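Side-chain contact in putative cell invasion protein with MAC/Perforin domain (Bacteroides thetaiotaomicron VPI-5482, PDB 3KK7), which is of unproven function but, as a member of the membrane-attack complex/perforin family, may act in pore formation or cell invasion: residues K386-E391 with Q418-L423. Numbering follows the deposited sequence.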
loop_
_atom_site.group_PDB
_atom_site.type_symbol
_atom_site.label_atom_id
_atom_site.label_comp_id
_atom_site.label_asym_id
_atom_site.label_seq_id
_atom_site.Cartn_x
_atom_site.Cartn_y
_atom_site.Cartn_z
ATOM N N LYS A 386 -8.994 32.242 -16.815
ATOM C CA LYS A 386 -9.229 33.648 -16.469
ATOM C C LYS A 386 -9.514 34.457 -17.723
ATOM O O LYS A 386 -8.818 34.312 -18.722
ATOM C CB LYS A 386 -8.012 34.286 -15.761
ATOM C CG LYS A 386 -7.728 33.704 -14.394
ATOM C CD LYS A 386 -7.154 34.695 -13.372
ATOM C CE LYS A 386 -7.321 34.075 -11.954
ATOM N NZ LYS A 386 -6.382 34.628 -10.923
ATOM N N SER A 387 -10.511 35.333 -17.636
ATOM C CA SER A 387 -10.830 36.260 -18.712
ATOM C C SER A 387 -9.708 37.274 -18.846
ATOM O O SER A 387 -8.826 37.346 -17.997
ATOM C CB SER A 387 -12.168 36.987 -18.441
ATOM O OG SER A 387 -12.044 38.049 -17.504
ATOM N N ASN A 388 -9.747 38.069 -19.906
ATOM C CA ASN A 388 -8.760 39.121 -20.048
ATOM C C ASN A 388 -9.028 40.294 -19.101
ATOM O O ASN A 388 -8.277 41.269 -19.102
ATOM C CB ASN A 388 -8.654 39.592 -21.495
ATOM C CG ASN A 388 -9.913 40.257 -21.992
ATOM O OD1 ASN A 388 -10.597 40.961 -21.254
ATOM N ND2 ASN A 388 -10.206 40.063 -23.270
ATOM N N SER A 389 -10.107 40.224 -18.324
ATOM C CA SER A 389 -10.327 41.190 -17.264
ATOM C C SER A 389 -9.908 40.586 -15.906
ATOM O O SER A 389 -9.966 41.249 -14.872
ATOM C CB SER A 389 -11.780 41.696 -17.266
ATOM O OG SER A 389 -12.713 40.685 -16.911
ATOM N N GLY A 390 -9.455 39.340 -15.923
ATOM C CA GLY A 390 -8.919 38.703 -14.731
ATOM C C GLY A 390 -9.949 37.884 -14.010
ATOM O O GLY A 390 -9.720 37.444 -12.900
ATOM N N GLU A 391 -11.075 37.640 -14.665
ATOM C CA GLU A 391 -12.212 36.983 -14.026
ATOM C C GLU A 391 -12.159 35.460 -14.210
ATOM O O GLU A 391 -11.926 34.956 -15.323
ATOM C CB GLU A 391 -13.513 37.574 -14.583
ATOM C CG GLU A 391 -14.806 36.844 -14.227
ATOM C CD GLU A 391 -16.047 37.646 -14.610
ATOM O OE1 GLU A 391 -15.906 38.792 -15.113
ATOM O OE2 GLU A 391 -17.166 37.135 -14.396
ATOM N N GLN A 418 -15.102 27.877 -26.138
ATOM C CA GLN A 418 -16.193 28.829 -25.985
ATOM C C GLN A 418 -15.670 30.213 -25.618
ATOM O O GLN A 418 -14.652 30.354 -24.943
ATOM C CB GLN A 418 -17.198 28.335 -24.947
ATOM C CG GLN A 418 -17.739 26.925 -25.225
ATOM C CD GLN A 418 -19.014 26.615 -24.450
ATOM O OE1 GLN A 418 -18.973 26.057 -23.352
ATOM N NE2 GLN A 418 -20.157 26.994 -25.022
ATOM N N SER A 419 -16.377 31.230 -26.082
ATOM C CA SER A 419 -15.993 32.612 -25.864
ATOM C C SER A 419 -16.250 33.009 -24.428
ATOM O O SER A 419 -17.277 32.640 -23.853
ATOM C CB SER A 419 -16.825 33.529 -26.755
ATOM O OG SER A 419 -18.175 33.549 -26.312
ATOM N N ASP A 420 -15.335 33.795 -23.870
ATOM C CA ASP A 420 -15.472 34.350 -22.523
ATOM C C ASP A 420 -16.933 34.549 -22.058
ATOM O O ASP A 420 -17.324 34.038 -21.008
ATOM C CB ASP A 420 -14.702 35.681 -22.425
ATOM C CG ASP A 420 -13.209 35.494 -22.126
ATOM O OD1 ASP A 420 -12.694 34.337 -22.146
ATOM O OD2 ASP A 420 -12.551 36.532 -21.853
ATOM N N GLU A 421 -17.737 35.264 -22.848
ATOM C CA GLU A 421 -19.094 35.670 -22.414
ATOM C C GLU A 421 -20.033 34.489 -22.206
ATOM O O GLU A 421 -20.902 34.532 -21.338
ATOM C CB GLU A 421 -19.713 36.695 -23.382
ATOM C CG GLU A 421 -19.154 38.139 -23.226
ATOM C CD GLU A 421 -17.651 38.278 -23.582
ATOM O OE1 GLU A 421 -17.103 37.406 -24.300
ATOM O OE2 GLU A 421 -17.014 39.267 -23.144
ATOM N N GLU A 422 -19.844 33.434 -22.989
ATOM C CA GLU A 422 -20.612 32.205 -22.810
ATOM C C GLU A 422 -20.318 31.564 -21.453
ATOM O O GLU A 422 -21.230 31.302 -20.659
ATOM C CB GLU A 422 -20.287 31.213 -23.919
ATOM C CG GLU A 422 -20.713 31.674 -25.301
ATOM C CD GLU A 422 -20.301 30.693 -26.386
ATOM O OE1 GLU A 422 -20.066 29.502 -26.049
ATOM O OE2 GLU A 422 -20.219 31.109 -27.569
ATOM N N LEU A 423 -19.034 31.325 -21.194
ATOM C CA LEU A 423 -18.580 30.736 -19.928
ATOM C C LEU A 423 -19.011 31.562 -18.714
ATOM O O LEU A 423 -19.437 31.003 -17.706
ATOM C CB LEU A 423 -17.048 30.547 -19.934
ATOM C CG LEU A 423 -16.437 29.569 -20.960
ATOM C CD1 LEU A 423 -14.951 29.840 -21.161
ATOM C CD2 LEU A 423 -16.664 28.109 -20.559
#
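D420 points its carboxylate at the turn and meets S387 with one oxygen. OD2 of D420 lies in van der Waals contact, 3.5 Å from CB of S387 and 3.6 Å from CA of S387. The same OD2 approaches the backbone N of N388 at 3.7 Å. The side-chain amide of N388 is more distant, with ND2 4.5 Å from OD2 of D420. The contact is small and lies at the surface.

The other carboxylate oxygen, OD1 of D420, is engaged by a salt bridge to R385. That arginine also donates to the carbonyl O of Q418, so it ties the chain leading into the short helix to the end of strand 376-386. Its charge probably offsets that of D420. The loop between strands 376-386 and 392-401 is a type I turn from S387 to G390, with a G1 bulge at G390 (phi 95°), a common form of beta-hairpin, here in the D2 family region.

The hydroxyl of S387 adds to the backbone bonds of the hairpin, S387 N to E391 O and G390 N to S387 O. A chi1 of 79° turns OG toward the interior of the turn, flanked by backbone N and C. There OG accepts the N-H of E391 at 3.0 Å and shares a 2.8 Å hydrogen bond with OG of S389. Beyond this, L393 on strand 392-401 touches the side chains of S387, D420 and L423.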